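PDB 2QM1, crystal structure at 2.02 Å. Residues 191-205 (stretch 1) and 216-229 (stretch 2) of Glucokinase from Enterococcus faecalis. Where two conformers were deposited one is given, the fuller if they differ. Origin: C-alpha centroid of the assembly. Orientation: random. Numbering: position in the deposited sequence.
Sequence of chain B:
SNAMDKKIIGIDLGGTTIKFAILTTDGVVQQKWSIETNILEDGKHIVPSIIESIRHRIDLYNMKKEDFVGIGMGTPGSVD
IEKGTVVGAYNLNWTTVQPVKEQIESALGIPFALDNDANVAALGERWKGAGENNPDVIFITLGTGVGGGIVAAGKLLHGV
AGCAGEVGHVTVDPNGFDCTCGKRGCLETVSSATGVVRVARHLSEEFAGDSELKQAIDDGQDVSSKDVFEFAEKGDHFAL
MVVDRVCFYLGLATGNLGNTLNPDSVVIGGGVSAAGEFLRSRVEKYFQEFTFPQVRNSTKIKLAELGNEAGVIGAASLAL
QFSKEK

Stretch 1, residues 191-205: SSATGVVRVARHLSE
Stretch 2, residues 216-229: AIDDGQDVSSKDVF

Stretch 1 is one helix, Ala-193 to about Leu-203, followed by a 3-10 turn; stretch 2 runs back along it as helix end, loop and new helix. The CA register descends as the first helix climbs: Ala-193 CA to Ser-225 CA 5.6 Å, Val-197 CA to Asp-222 CA 6.6 Å, Arg-201 CA to Ile-217 CA 6.2 Å. The helix from Ser-225 nevertheless turns to run 47° from the first, axes 9.9 Å apart at closest approach.

Ile-217 covers the most surface. Its CB points toward the partner, and with chi1 and chi2 both m its CD1 lies 3.9 Å from Ala-200 CB, while its CG2 lies 3.8 Å from Arg-201 N. The small Ala-200 lets this branched side chain come close to the helix backbone.

Val-197, chi1 t, points sideways and lies against the loop, its CG2 3.2 Å from Val-223 O. One turn on, Arg-201 covers as much. Its chi1 is off-well at -105°, but chi2 to chi4 are extended, bringing the end nearer. Arg-201 NH2 forms a salt bridge with Asp-222 OD2 at 3.5 Å, by charge alone, since the oxygen lies well out of the guanidinium plane; Gly-220 O approaches the guanidinium edge, 3.7 Å from Arg-201 NH2.

Gly-220 closes the preceding helix in a Schellman motif, with phi/psi 97/12, Gly-220 N bonding Ile-217 O at 2.9 Å and Gln-221 N bonding Ala-216 O at 2.9 Å. A CB there would jam against the preceding carbonyl, so glycine fits.

At the start of the first helix, Val-196 (t) puts CG1 3.9 Å from Val-228 CG1 and CG2 3.4 Å from Ser-225 OG, a compact, buried neighbour. At the far end, Ser-204 (t) donates OG to Asp-218 OD1 at 2.7 Å. Together the stretches bury 564 Å².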

# COMPACT_ATOMS: atom_id res chain seq x y z
N SER B 191 -5.86 -12.67 14.79
CA SER B 191 -6.88 -12.92 13.75
C SER B 191 -6.72 -14.24 12.96
O SER B 191 -7.58 -14.59 12.15
CB SER B 191 -7.02 -11.70 12.80
OG SER B 191 -5.89 -11.56 11.91
N SER B 192 -5.66 -15.00 13.19
CA SER B 192 -5.61 -16.32 12.53
C SER B 192 -6.53 -17.23 13.37
O SER B 192 -6.97 -16.82 14.45
CB SER B 192 -4.22 -16.90 12.57
OG SER B 192 -3.80 -17.04 13.92
N ALA B 193 -6.77 -18.45 12.92
CA ALA B 193 -7.56 -19.46 13.69
C ALA B 193 -7.12 -19.55 15.13
O ALA B 193 -7.92 -19.53 16.07
CB ALA B 193 -7.45 -20.82 13.04
N THR B 194 -5.80 -19.62 15.28
CA THR B 194 -5.10 -19.64 16.54
C THR B 194 -5.07 -18.28 17.28
O THR B 194 -5.08 -18.25 18.50
CB THR B 194 -3.65 -20.14 16.22
OG1 THR B 194 -3.53 -21.54 16.52
CG2 THR B 194 -2.57 -19.34 16.92
N GLY B 195 -5.02 -17.18 16.55
CA GLY B 195 -5.01 -15.85 17.15
C GLY B 195 -6.30 -15.51 17.86
O GLY B 195 -6.29 -14.90 18.91
N VAL B 196 -7.43 -15.90 17.30
CA VAL B 196 -8.74 -15.65 17.90
C VAL B 196 -8.89 -16.32 19.27
O VAL B 196 -9.37 -15.72 20.23
CB VAL B 196 -9.87 -16.10 16.97
CG1 VAL B 196 -11.26 -16.04 17.72
CG2 VAL B 196 -9.91 -15.28 15.68
N VAL B 197 -8.46 -17.58 19.34
CA VAL B 197 -8.36 -18.36 20.56
C VAL B 197 -7.42 -17.64 21.52
O VAL B 197 -7.74 -17.46 22.69
CB VAL B 197 -7.83 -19.80 20.22
CG1 VAL B 197 -7.25 -20.58 21.51
CG2 VAL B 197 -8.90 -20.60 19.50
N ARG B 198 -6.26 -17.22 21.05
CA ARG B 198 -5.36 -16.53 21.95
C ARG B 198 -6.01 -15.26 22.49
O ARG B 198 -5.90 -14.97 23.66
CB ARG B 198 -4.03 -16.23 21.25
CG ARG B 198 -2.90 -15.82 22.16
CD ARG B 198 -1.57 -16.09 21.43
NE ARG B 198 -1.74 -15.79 20.02
CZ ARG B 198 -1.40 -16.58 18.99
NH1 ARG B 198 -0.79 -17.75 19.15
NH2 ARG B 198 -1.67 -16.14 17.77
N VAL B 199 -6.74 -14.52 21.67
CA VAL B 199 -7.39 -13.30 22.15
C VAL B 199 -8.44 -13.71 23.19
O VAL B 199 -8.69 -13.00 24.15
CB VAL B 199 -8.08 -12.52 21.00
CG1 VAL B 199 -9.17 -11.59 21.52
CG2 VAL B 199 -7.04 -11.75 20.13
N ALA B 200 -9.10 -14.84 22.95
CA ALA B 200 -10.15 -15.27 23.86
C ALA B 200 -9.53 -15.77 25.19
O ALA B 200 -10.04 -15.45 26.27
CB ALA B 200 -11.06 -16.32 23.18
N ARG B 201 -8.43 -16.53 25.08
CA ARG B 201 -7.63 -17.04 26.23
C ARG B 201 -7.19 -15.94 27.18
O ARG B 201 -6.94 -16.20 28.36
CB ARG B 201 -6.36 -17.77 25.75
CG ARG B 201 -6.45 -19.24 25.86
CD ARG B 201 -5.49 -19.93 24.92
NE ARG B 201 -5.88 -21.31 24.74
CZ ARG B 201 -5.17 -22.22 24.09
NH1 ARG B 201 -3.99 -21.91 23.55
NH2 ARG B 201 -5.64 -23.45 24.00
N HIS B 202 -7.09 -14.73 26.66
CA HIS B 202 -6.59 -13.62 27.45
C HIS B 202 -7.62 -12.62 27.90
O HIS B 202 -7.39 -11.94 28.87
CB HIS B 202 -5.35 -13.03 26.79
CG HIS B 202 -4.18 -13.97 26.83
ND1 HIS B 202 -3.39 -14.11 27.95
CD2 HIS B 202 -3.71 -14.86 25.92
CE1 HIS B 202 -2.46 -15.02 27.72
NE2 HIS B 202 -2.64 -15.50 26.50
N LEU B 203 -8.76 -12.59 27.24
CA LEU B 203 -9.90 -11.78 27.65
C LEU B 203 -10.77 -12.49 28.68
O LEU B 203 -11.67 -11.88 29.27
CB LEU B 203 -10.76 -11.46 26.44
CG LEU B 203 -10.38 -10.37 25.46
CD1 LEU B 203 -11.45 -10.33 24.41
CD2 LEU B 203 -10.40 -9.09 26.20
N SER B 204 -10.54 -13.79 28.85
CA SER B 204 -11.34 -14.64 29.72
C SER B 204 -11.38 -14.07 31.14
O SER B 204 -12.44 -14.00 31.75
CB SER B 204 -10.77 -16.06 29.72
OG SER B 204 -11.15 -16.78 30.87
N GLU B 205 -10.21 -13.68 31.62
CA GLU B 205 -10.03 -13.00 32.90
C GLU B 205 -10.78 -11.65 33.04
O GLU B 205 -10.92 -11.13 34.14
CB GLU B 205 -8.54 -12.75 33.11
CG GLU B 205 -8.01 -11.67 32.19
CD GLU B 205 -6.52 -11.56 32.21
OE1 GLU B 205 -6.05 -10.43 32.44
OE2 GLU B 205 -5.82 -12.58 32.01
N ALA B 216 -15.27 -23.58 27.31
CA ALA B 216 -14.43 -24.38 26.40
C ALA B 216 -13.02 -23.79 26.19
O ALA B 216 -12.02 -24.53 26.09
CB ALA B 216 -15.10 -24.58 25.08
N ILE B 217 -12.95 -22.46 26.08
CA ILE B 217 -11.67 -21.76 26.00
C ILE B 217 -10.84 -22.08 27.25
O ILE B 217 -9.69 -22.53 27.17
CB ILE B 217 -11.88 -20.22 25.83
CG1 ILE B 217 -12.43 -19.90 24.42
CG2 ILE B 217 -10.62 -19.42 26.17
CD1 ILE B 217 -11.49 -20.17 23.19
N ASP B 218 -11.47 -21.90 28.41
CA ASP B 218 -10.81 -22.07 29.67
C ASP B 218 -10.34 -23.51 29.90
O ASP B 218 -9.31 -23.74 30.57
CB ASP B 218 -11.70 -21.58 30.79
CG ASP B 218 -11.71 -20.05 30.89
OD1 ASP B 218 -10.76 -19.38 30.45
OD2 ASP B 218 -12.69 -19.53 31.44
N ASP B 219 -11.09 -24.46 29.32
CA ASP B 219 -10.77 -25.90 29.32
C ASP B 219 -9.61 -26.29 28.41
O ASP B 219 -9.18 -27.45 28.40
CB ASP B 219 -11.97 -26.69 28.81
CG ASP B 219 -13.08 -26.83 29.83
OD1 ASP B 219 -12.83 -26.71 31.06
OD2 ASP B 219 -14.22 -27.08 29.37
N GLY B 220 -9.15 -25.37 27.58
CA GLY B 220 -8.06 -25.68 26.67
C GLY B 220 -8.46 -26.08 25.25
O GLY B 220 -7.62 -26.57 24.48
N GLN B 221 -9.71 -25.86 24.90
CA GLN B 221 -10.17 -26.22 23.56
C GLN B 221 -9.68 -25.22 22.50
O GLN B 221 -9.68 -24.00 22.72
CB GLN B 221 -11.69 -26.35 23.51
CG GLN B 221 -12.29 -27.47 24.37
CD GLN B 221 -13.77 -27.66 24.09
OE1 GLN B 221 -14.54 -28.01 24.97
NE2 GLN B 221 -14.17 -27.40 22.86
N ASP B 222 -9.26 -25.76 21.36
CA ASP B 222 -8.90 -24.95 20.20
C ASP B 222 -10.10 -24.77 19.29
O ASP B 222 -10.14 -25.27 18.14
CB ASP B 222 -7.73 -25.58 19.48
CG ASP B 222 -6.52 -25.67 20.36
OD1 ASP B 222 -6.15 -26.79 20.74
OD2 ASP B 222 -5.98 -24.60 20.72
N VAL B 223 -11.07 -24.04 19.83
CA VAL B 223 -12.33 -23.77 19.16
C VAL B 223 -12.09 -22.99 17.90
O VAL B 223 -11.30 -22.06 17.89
CB VAL B 223 -13.28 -22.99 20.09
CG1 VAL B 223 -14.66 -22.90 19.44
CG2 VAL B 223 -13.39 -23.70 21.42
N SER B 224 -12.77 -23.39 16.83
CA SER B 224 -12.59 -22.71 15.55
C SER B 224 -13.09 -21.25 15.63
O SER B 224 -13.88 -20.91 16.51
CB SER B 224 -13.32 -23.46 14.45
OG SER B 224 -14.71 -23.26 14.57
N SER B 225 -12.59 -20.40 14.74
CA SER B 225 -13.06 -19.01 14.62
C SER B 225 -14.55 -18.97 14.27
O SER B 225 -15.29 -18.14 14.80
CB SER B 225 -12.27 -18.25 13.56
OG SER B 225 -10.94 -18.00 13.99
N LYS B 226 -14.96 -19.89 13.39
CA LYS B 226 -16.35 -20.09 12.99
C LYS B 226 -17.26 -20.28 14.20
O LYS B 226 -18.24 -19.55 14.36
CB LYS B 226 -16.46 -21.30 12.06
CG LYS B 226 -15.62 -21.19 10.77
CD LYS B 226 -15.66 -22.48 9.93
CE LYS B 226 -14.61 -22.43 8.81
NZ LYS B 226 -15.06 -23.11 7.56
N ASP B 227 -16.92 -21.25 15.05
CA ASP B 227 -17.66 -21.51 16.31
C ASP B 227 -17.69 -20.28 17.22
O ASP B 227 -18.70 -20.02 17.84
CB ASP B 227 -17.10 -22.71 17.11
CG ASP B 227 -17.38 -24.06 16.46
OD1 ASP B 227 -16.98 -24.26 15.29
OD2 ASP B 227 -17.96 -24.94 17.14
N VAL B 228 -16.57 -19.55 17.30
CA VAL B 228 -16.46 -18.33 18.12
C VAL B 228 -17.44 -17.27 17.66
O VAL B 228 -18.17 -16.70 18.46
CB VAL B 228 -15.01 -17.76 18.13
CG1 VAL B 228 -14.98 -16.35 18.68
CG2 VAL B 228 -14.08 -18.69 18.93
N PHE B 229 -17.45 -17.03 16.36
CA PHE B 229 -18.42 -16.16 15.71
C PHE B 229 -19.86 -16.68 15.87
O PHE B 229 -20.77 -15.90 16.16
CB PHE B 229 -18.01 -15.86 14.25
CG PHE B 229 -16.93 -14.79 14.13
CD1 PHE B 229 -17.26 -13.48 13.81
CD2 PHE B 229 -15.58 -15.10 14.38
CE1 PHE B 229 -16.29 -12.49 13.75
CE2 PHE B 229 -14.60 -14.12 14.33
CZ PHE B 229 -14.95 -12.81 14.01